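Long-range contacts in cyclopenase asqI (Emericella nidulans, PDB 5YY3), which catalyses the zinc-dependent ring contraction of 4'-methoxycyclopenin to 4'-methoxyviridicatin, with release of methyl isocyanate, in the biosynthesis of aspoquinolone mycotoxins: residues P71-L75 with G379-N384; V86-D91 with A120-Y124; W240-D244 with L291-R295; H418-L424 with C577-D581; L491-I495 with R600-F606. All blocks are in the same frame, centred on the assembly; numbering follows the deposited sequence.

Contacts 1, 2 and 3 lie in the mainly helical part of the chain, which carries the hemocyanin copper-type domain and binds zinc. Contacts 4 and 5 lie in the beta-rich hemocyanin C-terminal part. Contacts 2 and 3 follow one another inside the loop that contact 1 closes. Contact 1 comes near the zinc site through N384, and contact 2 through I123; their centres are about 18 Å apart. Contact 2 joins helices 77-92 and 114-127, on which Y72 of contact 1 also packs. Contact 3 is at a subunit interface. Contacts 4 and 5 have centres about 12 Å apart: contact 4 uses strand 571-580 and contact 5 its sheet neighbour 487-497. Their segments alternate, so the loops they close overlap.

Contact 1 (P71-L75 with G379-N384); sequences PYNGL and GLTISN
Backbone hydrogen bonds join Y72-G74 to I382. I382 N donates to Y72 O at 2.7 Å. G74 N donates to I382 O, also at 2.7 Å. A weak bond runs from Y72 N to T381 OG1 at 3.3 Å. T381 OG1 reaches it because it stands beside its own backbone N, chi1 -80°; the same hydroxyl also bonds N113. Two CA-H...O contacts lie beside the strong bonds: T381 CA meets Y72 O, and N73 CA meets I382 O.

The pattern is a single beta bridge between N73 and I382, formed by two loops rather than by regular strands. N73 also opens an Asx turn: L75 N donates to N73 OD1 at 2.9 Å, from a position tilted out of the amide's carbonyl plane. The other end of that amide, N73 ND2, bonds L282 O.

Van der Waals packing fills in around the bridge. The side chains of N73 and I382 run side by side and point the same way, with N73 CG 4.0 Å from I382 CD1. L75 and N384 cross at about a right angle. N384 CB rests 3.5 Å from G74 O. The side chain of N384 lies about 5 Å from the side chain of H190 and about 6 Å from that of H186, both zinc ligands. The Y72 ring packs on helices 77-92 and 114-127, and its OH bonds D119.

Contact 2 (V86-D91 with A120-Y124); sequences VSLMLD and ALGIY
A120 O is gripped by two donors, S87 OG from across the contact and Y124 N from its own helix. S87 OG donates at 3.2 Å, in the carbonyl plane and on a lone pair. Y124 N makes the regular helical bond to A120 O. The contact is a helix-helix crossing between helices 77-92 and 114-127 in the alpha-helical part of the hemocyanin-like fold. The short segments cross at -50°, with their axes 8.4 Å apart.

The CA atoms of S87 and A120 are the nearest pair across the two segments, and both residues have small side chains. S87 OG is anti to its backbone N, chi1 178°, which turns the hydroxyl toward A120 O. The same OG packs against I123 CG2. One residue back, V86 CG1 touches A120 CB at 3.9 Å. The side chain of I123 is about 7 Å from that of H190, a zinc ligand.

L90 and Y124 carry most of the apolar packing. L90 CB sits over one face of the Y124 ring, offset toward the rim, in a CH-pi contact 4.1 Å from the centroid. L90 CD1 meets Y124 CB at 3.7 Å and also touches L121 CD1. Beyond these segments, helix 97-109 touches L90 through K103 and A104, and Y124 through L97. At the far end of the ring a water joins the two helices: it donates to L90 O at 2.6 Å and accepts from Y124 OH.

Contact 3 (W240-D244 with L291-R295); sequences WNQYD and LEEWR
Y243 has CG anti to its carbonyl carbon, chi1 -64°, which sends the ring toward helix 288-304. R295 starts with CG anti to its backbone N and then bends at chi3, so that the guanidinium folds back over one face of that ring. The two side chains slide past each other in opposite directions. The result is a cation-pi pair, with R295 CZ 4.7 Å from the ring centroid and only 10° off the ring normal. R295 NH1 lies over the ring centre. The guanidinium is not flat on the ring; the planes are 48° apart.

R295 NH1 also makes a weak bond to N241 O at 3.2 Å. A water ties the rest together. It accepts from Y243 N and R295 NH1 and donates to E292 OE2 at 2.6 Å. The carboxylate is thus linked to the guanidinium through the water, and its charge would probably favour the cation near the ring.

The edge of the Y243 ring faces the helix backbone at L291 C. L291 CB packs 3.9 Å from Y243 CE2, while E292 CG lies 3.5 Å from Y243 CD2. Y243 OH bonds H399 of helix 391-410. D244 forms a salt bridge to R405 of the second subunit. This is a loop-to-helix junction in the hemocyanin copper-type domain, set beside a subunit interface and built round a cation-pi pair.

Contact 4 (H418-L424 with C577-D581); sequences HRAEVVL and CIATD
A579, L424 and A420 bury the most surface here. The methyl group of A579 is the meeting point. A420 CB and V422 CG1 each touch A579 CB at 3.9 Å, and L424 CD1 reaches it at 4.0 Å. All three residues approach from 418-424, where E421 is the centre of an inverse gamma turn that bends the chain around A579.

Chi1 of L424, -68°, sets CG beside the backbone N, and the chain extends toward strand 571-580. Its CD1 branch does the touching. It packs 3.8 Å from C577 SG and also rests against C577 O. V473 of strand 461-475 packs on both V422 and L424, so this apolar patch belongs to the interior of the immunoglobulin-like beta domain.

A420 adds a backbone link to its methyl contact. A420 N donates to A579 O at 2.9 Å. Just past the end of that strand, D581 N donates to H418 O at 2.9 Å. These bonds flank a single beta bridge between R419 and T580. T580 CA makes a CA-H...O contact to the same H418 O, at 3.2 Å. The hydroxyl T580 OG1 turns elsewhere, to D582 and to R492.

Strands 422-424 and 577-580 run nearly antiparallel, 172° apart, but the closest approach of their short axes is 8.0 Å. The chemistry therefore divides along the contact: backbone bonds hold the 418-420 end, while dispersion between small and branched side chains holds the end at L424.

Contact 5 (L491-I495 with R600-F606); sequences LRLFI and RGMGYPF
R492 points toward the loop 600-606 and extends fully from CG to NE. Its CD lies 3.7 Å from Y604 O. The Y604 ring brings CD2 over one face of the guanidinium, offset toward its rim, with the two planes 77° apart. R492 NH2 touches R600 CG at 3.5 Å, against the aliphatic part of that side chain. The two arginine chains cross at about a right angle. A water at the guanidinium edge accepts from R492 NH1 and donates to Y604 O at 2.6 Å, bridging strand and loop. The charge of R492 is met by salt bridges to D598 and D582, while its NE bonds T580 OG1. Three kinds of partner thus fix the rotation of the guanidinium.

Two residues on, F494 faces the same side of the strand. Its chi1 of -69° puts one face of the ring against F606 and its edge against Y604 O. The edge of F606 meets the face of F494 in a T-shaped pair, with centroids 4.9 Å apart and planes at 72°. F606 CE2 comes within 3.6 Å of F494 CG. Y604 O lies at the ring edge, 3.3 Å from F494 CE1. P605 CD also touches CE1. F606 in turn stacks on W507 and meets F576 edge-to-face.

The loop reaches this position through a type II beta turn, G601 to Y604, closed by Y604 N to G601 O, and a cis peptide bond before P605. This is a loop packed across strand 487-497, in the immunoglobulin-like beta domain of the hemocyanin family.

Contact 1 (P71-L75 with G379-N384)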
# COMPACT_ATOMS: atom_id res chain seq x y z
N PRO A 71 -1.79 13.50 44.02
CA PRO A 71 -1.64 12.80 42.74
C PRO A 71 -1.19 11.35 42.88
O PRO A 71 -0.44 11.00 43.80
CB PRO A 71 -0.59 13.64 42.00
CG PRO A 71 0.20 14.29 43.10
CD PRO A 71 -0.81 14.59 44.18
N TYR A 72 -1.68 10.51 41.96
CA TYR A 72 -1.43 9.07 42.00
C TYR A 72 -0.88 8.59 40.66
O TYR A 72 -1.32 9.04 39.59
CB TYR A 72 -2.73 8.32 42.36
CG TYR A 72 -2.64 6.80 42.31
CD1 TYR A 72 -1.89 6.10 43.25
CD2 TYR A 72 -3.32 6.08 41.34
CE1 TYR A 72 -1.82 4.72 43.21
CE2 TYR A 72 -3.25 4.70 41.29
CZ TYR A 72 -2.51 4.03 42.23
OH TYR A 72 -2.45 2.66 42.17
N ASN A 73 0.09 7.68 40.71
CA ASN A 73 0.65 7.07 39.51
C ASN A 73 0.52 5.55 39.58
O ASN A 73 1.39 4.87 40.13
CB ASN A 73 2.11 7.49 39.33
CG ASN A 73 2.75 6.95 38.05
OD1 ASN A 73 2.21 6.06 37.38
ND2 ASN A 73 3.93 7.46 37.73
N GLY A 74 -0.55 5.02 38.99
CA GLY A 74 -0.81 3.59 39.01
C GLY A 74 0.23 2.73 38.30
O GLY A 74 0.10 1.51 38.28
N LEU A 75 1.25 3.35 37.73
CA LEU A 75 2.35 2.64 37.08
C LEU A 75 3.67 2.89 37.80
O LEU A 75 4.73 2.46 37.33
CB LEU A 75 2.48 3.05 35.61
CG LEU A 75 1.46 2.47 34.62
CD1 LEU A 75 1.79 2.88 33.19
CD2 LEU A 75 1.43 0.95 34.73
N GLY A 379 0.81 17.66 39.99
CA GLY A 379 0.75 16.76 38.85
C GLY A 379 -0.63 16.18 38.61
O GLY A 379 -1.53 16.33 39.43
N LEU A 380 -0.79 15.52 37.46
CA LEU A 380 -2.08 14.91 37.10
C LEU A 380 -2.03 13.40 37.37
O LEU A 380 -1.02 12.75 37.15
CB LEU A 380 -2.41 15.22 35.63
CG LEU A 380 -3.81 14.89 35.09
CD1 LEU A 380 -4.91 15.36 36.04
CD2 LEU A 380 -4.00 15.52 33.70
N THR A 381 -3.13 12.84 37.87
CA THR A 381 -3.17 11.43 38.19
C THR A 381 -2.97 10.56 36.94
O THR A 381 -3.55 10.82 35.89
CB THR A 381 -4.49 11.06 38.88
OG1 THR A 381 -4.40 11.43 40.26
CG2 THR A 381 -4.76 9.57 38.77
N ILE A 382 -2.12 9.54 37.07
CA ILE A 382 -1.92 8.56 36.00
C ILE A 382 -2.47 7.21 36.38
O ILE A 382 -2.05 6.61 37.36
CB ILE A 382 -0.45 8.36 35.66
CG1 ILE A 382 0.19 9.68 35.24
CG2 ILE A 382 -0.29 7.31 34.58
CD1 ILE A 382 1.68 9.58 35.19
N SER A 383 -3.41 6.74 35.57
CA SER A 383 -4.07 5.48 35.78
C SER A 383 -3.40 4.35 35.02
O SER A 383 -3.04 4.50 33.85
CB SER A 383 -5.53 5.59 35.36
OG SER A 383 -6.14 4.31 35.35
N ASN A 384 -3.21 3.22 35.69
CA ASN A 384 -2.88 2.00 34.98
C ASN A 384 -4.11 1.57 34.21
O ASN A 384 -4.95 0.83 34.72
CB ASN A 384 -2.44 0.89 35.93
CG ASN A 384 -2.08 -0.39 35.19
OD1 ASN A 384 -1.99 -0.40 33.95
ND2 ASN A 384 -1.85 -1.48 35.94

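Contact 2 (V86-D91 with A120-Y124)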
# COMPACT_ATOMS: atom_id res chain seq x y z
N VAL A 86 -2.99 0.23 51.32
CA VAL A 86 -4.35 0.72 51.48
C VAL A 86 -5.33 -0.41 51.24
O VAL A 86 -6.36 -0.53 51.92
CB VAL A 86 -4.63 1.87 50.53
CG1 VAL A 86 -6.12 2.20 50.51
CG2 VAL A 86 -3.81 3.07 50.95
N SER A 87 -5.01 -1.26 50.27
CA SER A 87 -5.79 -2.45 50.02
C SER A 87 -5.81 -3.34 51.26
O SER A 87 -6.87 -3.86 51.64
CB SER A 87 -5.25 -3.21 48.81
OG SER A 87 -5.99 -4.39 48.59
N LEU A 88 -4.65 -3.51 51.90
CA LEU A 88 -4.54 -4.32 53.12
C LEU A 88 -5.29 -3.68 54.29
O LEU A 88 -5.90 -4.36 55.13
CB LEU A 88 -3.07 -4.51 53.51
CG LEU A 88 -2.25 -5.51 52.70
CD1 LEU A 88 -0.78 -5.34 53.01
CD2 LEU A 88 -2.70 -6.94 52.98
N MET A 89 -5.20 -2.36 54.34
CA MET A 89 -5.97 -1.53 55.25
C MET A 89 -7.44 -1.94 55.19
O MET A 89 -8.05 -2.22 56.22
CB MET A 89 -5.77 -0.06 54.88
CG MET A 89 -5.97 0.98 55.93
SD MET A 89 -4.87 2.37 55.52
CE MET A 89 -3.33 1.46 55.47
N LEU A 90 -8.00 -2.02 53.98
CA LEU A 90 -9.41 -2.41 53.79
C LEU A 90 -9.68 -3.79 54.37
O LEU A 90 -10.71 -4.05 54.99
CB LEU A 90 -9.79 -2.42 52.32
CG LEU A 90 -9.67 -1.14 51.50
CD1 LEU A 90 -10.20 -1.44 50.10
CD2 LEU A 90 -10.39 0.02 52.16
N ASP A 91 -8.73 -4.68 54.15
CA ASP A 91 -8.81 -6.04 54.65
C ASP A 91 -8.76 -6.06 56.18
O ASP A 91 -9.43 -6.87 56.83
CB ASP A 91 -7.67 -6.85 54.03
CG ASP A 91 -7.75 -8.30 54.38
OD1 ASP A 91 -8.71 -8.96 53.90
OD2 ASP A 91 -6.85 -8.79 55.11
N ALA A 120 -7.10 -0.31 44.89
CA ALA A 120 -7.08 -0.93 46.21
C ALA A 120 -8.34 -1.76 46.43
O ALA A 120 -8.29 -2.90 46.90
CB ALA A 120 -6.93 0.15 47.31
N LEU A 121 -9.48 -1.18 46.07
CA LEU A 121 -10.76 -1.82 46.26
C LEU A 121 -10.89 -3.03 45.35
O LEU A 121 -11.50 -4.04 45.73
CB LEU A 121 -11.90 -0.84 45.98
CG LEU A 121 -13.28 -1.39 46.29
CD1 LEU A 121 -13.29 -1.97 47.70
CD2 LEU A 121 -14.31 -0.28 46.15
N GLY A 122 -10.33 -2.91 44.15
CA GLY A 122 -10.38 -3.97 43.16
C GLY A 122 -9.72 -5.22 43.68
O GLY A 122 -10.32 -6.30 43.67
N ILE A 123 -8.48 -5.07 44.13
CA ILE A 123 -7.71 -6.15 44.76
C ILE A 123 -8.45 -6.69 45.98
O ILE A 123 -8.58 -7.90 46.16
CB ILE A 123 -6.32 -5.65 45.20
CG1 ILE A 123 -5.52 -5.22 43.98
CG2 ILE A 123 -5.58 -6.73 46.01
CD1 ILE A 123 -4.22 -4.55 44.32
N TYR A 124 -8.94 -5.77 46.80
CA TYR A 124 -9.65 -6.16 48.02
C TYR A 124 -10.83 -7.09 47.72
O TYR A 124 -10.89 -8.19 48.24
CB TYR A 124 -10.14 -4.92 48.78
CG TYR A 124 -11.10 -5.25 49.87
CD1 TYR A 124 -10.67 -5.88 51.03
CD2 TYR A 124 -12.46 -4.94 49.74
CE1 TYR A 124 -11.56 -6.18 52.04
CE2 TYR A 124 -13.36 -5.25 50.75
CZ TYR A 124 -12.90 -5.87 51.90
OH TYR A 124 -13.79 -6.18 52.90
O HOH W 1 -12.72 -5.56 55.47

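Contact 3 (W240-D244 with L291-R295)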
# COMPACT_ATOMS: atom_id res chain seq x y z
N TRP A 240 11.49 -4.69 22.90
CA TRP A 240 12.15 -3.57 23.57
C TRP A 240 13.38 -4.06 24.30
O TRP A 240 13.46 -3.94 25.53
CB TRP A 240 11.18 -2.90 24.55
CG TRP A 240 11.64 -1.55 25.05
CD1 TRP A 240 12.25 -1.27 26.23
CD2 TRP A 240 11.50 -0.30 24.37
NE1 TRP A 240 12.51 0.07 26.33
CE2 TRP A 240 12.06 0.69 25.20
CE3 TRP A 240 10.96 0.08 23.13
CZ2 TRP A 240 12.09 2.03 24.84
CZ3 TRP A 240 11.00 1.41 22.77
CH2 TRP A 240 11.56 2.37 23.62
N ASN A 241 14.31 -4.64 23.54
CA ASN A 241 15.54 -5.20 24.12
C ASN A 241 16.62 -4.14 24.33
O ASN A 241 17.41 -4.23 25.27
CB ASN A 241 16.08 -6.33 23.24
CG ASN A 241 15.27 -7.62 23.39
OD1 ASN A 241 14.69 -7.89 24.43
ND2 ASN A 241 15.23 -8.42 22.32
N GLN A 242 16.64 -3.15 23.44
CA GLN A 242 17.52 -2.00 23.53
C GLN A 242 16.73 -0.80 24.09
O GLN A 242 15.77 -0.33 23.47
CB GLN A 242 18.14 -1.69 22.15
CG GLN A 242 18.83 -2.91 21.47
CD GLN A 242 19.46 -2.60 20.09
OE1 GLN A 242 19.33 -1.50 19.55
NE2 GLN A 242 20.14 -3.61 19.52
N TYR A 243 17.11 -0.32 25.26
CA TYR A 243 16.28 0.67 25.97
C TYR A 243 16.43 2.10 25.43
O TYR A 243 15.68 3.00 25.82
CB TYR A 243 16.58 0.65 27.48
CG TYR A 243 16.26 -0.65 28.18
CD1 TYR A 243 15.58 -1.68 27.53
CD2 TYR A 243 16.64 -0.86 29.52
CE1 TYR A 243 15.29 -2.88 28.17
CE2 TYR A 243 16.36 -2.05 30.18
CZ TYR A 243 15.67 -3.05 29.50
OH TYR A 243 15.38 -4.24 30.13
N ASP A 244 17.39 2.31 24.54
CA ASP A 244 17.54 3.59 23.86
C ASP A 244 16.84 3.57 22.51
O ASP A 244 17.23 4.27 21.58
CB ASP A 244 19.01 3.93 23.68
CG ASP A 244 19.76 2.85 22.91
OD1 ASP A 244 19.24 1.71 22.83
OD2 ASP A 244 20.88 3.13 22.41
N LEU A 291 18.04 0.83 34.60
CA LEU A 291 17.23 -0.30 34.14
C LEU A 291 18.10 -1.27 33.34
O LEU A 291 18.01 -2.49 33.52
CB LEU A 291 16.05 0.18 33.31
CG LEU A 291 14.98 0.93 34.11
CD1 LEU A 291 14.82 2.33 33.56
CD2 LEU A 291 13.67 0.21 34.08
N GLU A 292 18.95 -0.72 32.48
CA GLU A 292 19.87 -1.53 31.68
C GLU A 292 20.76 -2.40 32.57
O GLU A 292 20.99 -3.58 32.28
CB GLU A 292 20.72 -0.63 30.77
CG GLU A 292 19.91 0.26 29.84
CD GLU A 292 20.76 1.11 28.93
OE1 GLU A 292 21.81 1.58 29.39
OE2 GLU A 292 20.37 1.31 27.75
N GLU A 293 21.26 -1.82 33.66
CA GLU A 293 22.10 -2.57 34.60
C GLU A 293 21.37 -3.79 35.19
O GLU A 293 21.89 -4.91 35.16
CB GLU A 293 22.60 -1.65 35.70
CG GLU A 293 23.17 -2.40 36.87
CD GLU A 293 23.88 -1.48 37.86
OE1 GLU A 293 23.40 -0.34 38.06
OE2 GLU A 293 24.91 -1.92 38.41
N TRP A 294 20.16 -3.58 35.72
CA TRP A 294 19.27 -4.66 36.15
C TRP A 294 19.11 -5.75 35.08
O TRP A 294 19.30 -6.94 35.35
CB TRP A 294 17.89 -4.10 36.53
CG TRP A 294 17.89 -3.26 37.79
CD1 TRP A 294 18.82 -3.29 38.79
CD2 TRP A 294 16.91 -2.29 38.19
NE1 TRP A 294 18.49 -2.40 39.78
CE2 TRP A 294 17.32 -1.77 39.44
CE3 TRP A 294 15.72 -1.82 37.61
CZ2 TRP A 294 16.58 -0.79 40.12
CZ3 TRP A 294 14.98 -0.84 38.29
CH2 TRP A 294 15.42 -0.34 39.53
N ARG A 295 18.78 -5.32 33.86
CA ARG A 295 18.65 -6.22 32.71
C ARG A 295 19.93 -7.03 32.50
O ARG A 295 19.87 -8.24 32.30
CB ARG A 295 18.33 -5.42 31.44
CG ARG A 295 18.40 -6.24 30.14
CD ARG A 295 18.57 -5.33 28.93
NE ARG A 295 19.90 -4.75 28.91
CZ ARG A 295 20.26 -3.67 28.20
NH1 ARG A 295 19.36 -3.04 27.46
NH2 ARG A 295 21.51 -3.22 28.25
O HOH W 2 20.01 -0.49 25.92

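Contact 4 (H418-L424 with C577-D581)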
# COMPACT_ATOMS: atom_id res chain seq x y z
N HIS A 418 6.98 -37.33 30.85
CA HIS A 418 5.68 -37.47 31.51
C HIS A 418 4.60 -37.94 30.52
O HIS A 418 3.43 -37.56 30.65
CB HIS A 418 5.28 -36.14 32.16
CG HIS A 418 6.29 -35.61 33.12
ND1 HIS A 418 6.35 -36.00 34.44
CD2 HIS A 418 7.28 -34.69 32.96
CE1 HIS A 418 7.33 -35.36 35.05
NE2 HIS A 418 7.91 -34.56 34.18
N ARG A 419 5.00 -38.76 29.55
CA ARG A 419 4.07 -39.32 28.57
C ARG A 419 2.96 -40.15 29.24
O ARG A 419 3.22 -40.91 30.16
CB ARG A 419 4.82 -40.21 27.56
CG ARG A 419 5.59 -41.40 28.19
CD ARG A 419 5.72 -42.62 27.26
NE ARG A 419 6.71 -42.45 26.20
CZ ARG A 419 6.73 -43.15 25.05
NH1 ARG A 419 5.80 -44.08 24.81
NH2 ARG A 419 7.67 -42.91 24.14
N ALA A 420 1.73 -40.02 28.76
CA ALA A 420 0.68 -40.96 29.16
C ALA A 420 0.81 -42.23 28.33
O ALA A 420 1.20 -42.18 27.16
CB ALA A 420 -0.70 -40.34 28.98
N GLU A 421 0.48 -43.37 28.94
CA GLU A 421 0.56 -44.65 28.25
C GLU A 421 -0.66 -44.80 27.34
O GLU A 421 -1.64 -45.49 27.64
CB GLU A 421 0.66 -45.80 29.24
CG GLU A 421 2.09 -46.16 29.66
CD GLU A 421 2.12 -47.01 30.93
OE1 GLU A 421 1.85 -46.45 32.01
OE2 GLU A 421 2.40 -48.23 30.84
N VAL A 422 -0.57 -44.14 26.20
CA VAL A 422 -1.71 -43.98 25.34
C VAL A 422 -1.21 -43.75 23.92
O VAL A 422 -0.08 -43.29 23.71
CB VAL A 422 -2.59 -42.81 25.87
CG1 VAL A 422 -2.81 -41.71 24.82
CG2 VAL A 422 -3.87 -43.34 26.42
N VAL A 423 -2.02 -44.10 22.93
CA VAL A 423 -1.68 -43.77 21.55
C VAL A 423 -2.69 -42.77 21.05
O VAL A 423 -3.90 -43.05 21.07
CB VAL A 423 -1.69 -45.01 20.64
CG1 VAL A 423 -1.57 -44.59 19.17
CG2 VAL A 423 -0.56 -45.96 21.02
N LEU A 424 -2.21 -41.60 20.63
CA LEU A 424 -3.07 -40.58 20.03
C LEU A 424 -3.07 -40.68 18.51
O LEU A 424 -2.04 -40.98 17.90
CB LEU A 424 -2.64 -39.16 20.43
CG LEU A 424 -2.80 -38.71 21.89
CD1 LEU A 424 -2.60 -37.20 22.05
CD2 LEU A 424 -4.16 -39.15 22.43
N CYS A 577 -1.22 -32.07 19.81
CA CYS A 577 -1.85 -32.63 20.99
C CYS A 577 -0.90 -33.62 21.63
O CYS A 577 -0.38 -34.53 20.98
CB CYS A 577 -3.19 -33.30 20.65
SG CYS A 577 -4.16 -33.70 22.16
N ILE A 578 -0.63 -33.41 22.91
CA ILE A 578 0.19 -34.34 23.66
C ILE A 578 -0.64 -34.92 24.81
O ILE A 578 -1.48 -34.23 25.40
CB ILE A 578 1.49 -33.65 24.19
CG1 ILE A 578 2.37 -34.65 24.97
CG2 ILE A 578 1.18 -32.44 25.06
CD1 ILE A 578 3.73 -34.08 25.34
N ALA A 579 -0.45 -36.21 25.09
CA ALA A 579 -1.11 -36.82 26.25
C ALA A 579 -0.10 -37.00 27.38
O ALA A 579 0.92 -37.67 27.22
CB ALA A 579 -1.75 -38.16 25.87
N THR A 580 -0.38 -36.40 28.52
CA THR A 580 0.53 -36.56 29.65
C THR A 580 -0.12 -37.34 30.78
O THR A 580 -1.34 -37.30 30.97
CB THR A 580 1.04 -35.19 30.19
OG1 THR A 580 -0.07 -34.37 30.59
CG2 THR A 580 1.84 -34.47 29.12
N ASP A 581 0.71 -38.07 31.51
CA ASP A 581 0.36 -38.56 32.83
C ASP A 581 0.82 -37.57 33.88
O ASP A 581 2.01 -37.38 34.06
CB ASP A 581 1.00 -39.92 33.11
CG ASP A 581 0.65 -40.45 34.49
OD1 ASP A 581 -0.51 -40.27 34.93
OD2 ASP A 581 1.54 -41.04 35.14

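Contact 5 (L491-I495 with R600-F606)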
# COMPACT_ATOMS: atom_id res chain seq x y z
N LEU A 491 -5.02 -34.26 28.06
CA LEU A 491 -4.77 -33.89 26.66
C LEU A 491 -4.46 -32.40 26.60
O LEU A 491 -5.23 -31.58 27.10
CB LEU A 491 -5.98 -34.21 25.78
CG LEU A 491 -6.35 -35.68 25.60
CD1 LEU A 491 -7.56 -35.79 24.72
CD2 LEU A 491 -5.18 -36.46 25.00
N ARG A 492 -3.33 -32.06 25.99
CA ARG A 492 -2.91 -30.67 25.88
C ARG A 492 -2.85 -30.22 24.43
O ARG A 492 -2.05 -30.74 23.64
CB ARG A 492 -1.55 -30.48 26.55
CG ARG A 492 -1.50 -31.00 27.97
CD ARG A 492 -0.10 -31.00 28.49
NE ARG A 492 -0.07 -31.44 29.87
CZ ARG A 492 -0.16 -30.64 30.92
NH1 ARG A 492 -0.25 -29.33 30.73
NH2 ARG A 492 -0.15 -31.14 32.14
N LEU A 493 -3.70 -29.26 24.08
CA LEU A 493 -3.82 -28.80 22.70
C LEU A 493 -3.21 -27.41 22.46
O LEU A 493 -3.54 -26.44 23.16
CB LEU A 493 -5.29 -28.78 22.28
CG LEU A 493 -5.60 -28.12 20.94
CD1 LEU A 493 -5.17 -28.98 19.78
CD2 LEU A 493 -7.07 -27.76 20.82
N PHE A 494 -2.33 -27.34 21.46
CA PHE A 494 -1.70 -26.11 21.01
C PHE A 494 -1.86 -25.94 19.50
O PHE A 494 -1.96 -26.93 18.75
CB PHE A 494 -0.21 -26.10 21.36
CG PHE A 494 0.10 -26.00 22.84
CD1 PHE A 494 0.04 -27.12 23.66
CD2 PHE A 494 0.51 -24.79 23.40
CE1 PHE A 494 0.34 -27.04 25.01
CE2 PHE A 494 0.82 -24.69 24.75
CZ PHE A 494 0.74 -25.82 25.57
N ILE A 495 -1.88 -24.69 19.04
CA ILE A 495 -1.78 -24.40 17.61
C ILE A 495 -0.67 -23.40 17.34
O ILE A 495 -0.22 -22.69 18.23
CB ILE A 495 -3.10 -23.85 17.02
CG1 ILE A 495 -3.40 -22.45 17.59
CG2 ILE A 495 -4.25 -24.87 17.21
CD1 ILE A 495 -4.69 -21.82 17.05
N ARG A 600 2.76 -29.60 35.56
CA ARG A 600 3.82 -29.59 34.55
C ARG A 600 4.42 -28.21 34.26
O ARG A 600 5.45 -28.10 33.59
CB ARG A 600 3.31 -30.18 33.24
CG ARG A 600 3.11 -31.67 33.28
CD ARG A 600 4.43 -32.35 33.58
NE ARG A 600 4.22 -33.56 34.36
CZ ARG A 600 4.46 -33.66 35.66
NH1 ARG A 600 4.95 -32.62 36.34
NH2 ARG A 600 4.22 -34.81 36.28
N GLY A 601 3.77 -27.17 34.76
CA GLY A 601 4.22 -25.82 34.46
C GLY A 601 3.37 -25.28 33.33
O GLY A 601 3.06 -26.01 32.38
N MET A 602 2.96 -24.02 33.43
CA MET A 602 2.05 -23.45 32.45
C MET A 602 2.65 -23.47 31.04
O MET A 602 3.82 -23.15 30.84
CB MET A 602 1.65 -22.03 32.85
CG MET A 602 0.69 -21.94 34.05
SD MET A 602 -1.01 -22.62 33.92
CE MET A 602 -1.41 -22.60 32.16
N GLY A 603 1.86 -23.89 30.07
CA GLY A 603 2.32 -23.94 28.70
C GLY A 603 3.13 -25.15 28.32
O GLY A 603 3.66 -25.21 27.21
N TYR A 604 3.20 -26.13 29.22
CA TYR A 604 3.86 -27.41 28.94
C TYR A 604 3.24 -28.06 27.71
O TYR A 604 2.01 -28.12 27.60
CB TYR A 604 3.75 -28.34 30.13
CG TYR A 604 4.47 -29.66 29.96
CD1 TYR A 604 5.82 -29.77 30.26
CD2 TYR A 604 3.80 -30.78 29.48
CE1 TYR A 604 6.50 -30.96 30.10
CE2 TYR A 604 4.48 -31.99 29.31
CZ TYR A 604 5.83 -32.07 29.63
OH TYR A 604 6.52 -33.26 29.48
N PRO A 605 4.07 -28.61 26.82
CA PRO A 605 5.52 -28.81 26.89
C PRO A 605 6.35 -27.76 26.16
O PRO A 605 7.55 -27.96 25.93
CB PRO A 605 5.69 -30.17 26.22
CG PRO A 605 4.65 -30.14 25.12
CD PRO A 605 3.49 -29.31 25.65
N PHE A 606 5.73 -26.65 25.78
CA PHE A 606 6.45 -25.64 25.02
C PHE A 606 7.11 -24.57 25.89
O PHE A 606 7.60 -23.59 25.37
CB PHE A 606 5.51 -24.97 24.02
CG PHE A 606 5.05 -25.90 22.93
CD1 PHE A 606 5.93 -26.31 21.94
CD2 PHE A 606 3.74 -26.38 22.90
CE1 PHE A 606 5.51 -27.14 20.94
CE2 PHE A 606 3.33 -27.22 21.91
CZ PHE A 606 4.21 -27.60 20.92
O HOH W 3 -0.21 -27.42 28.68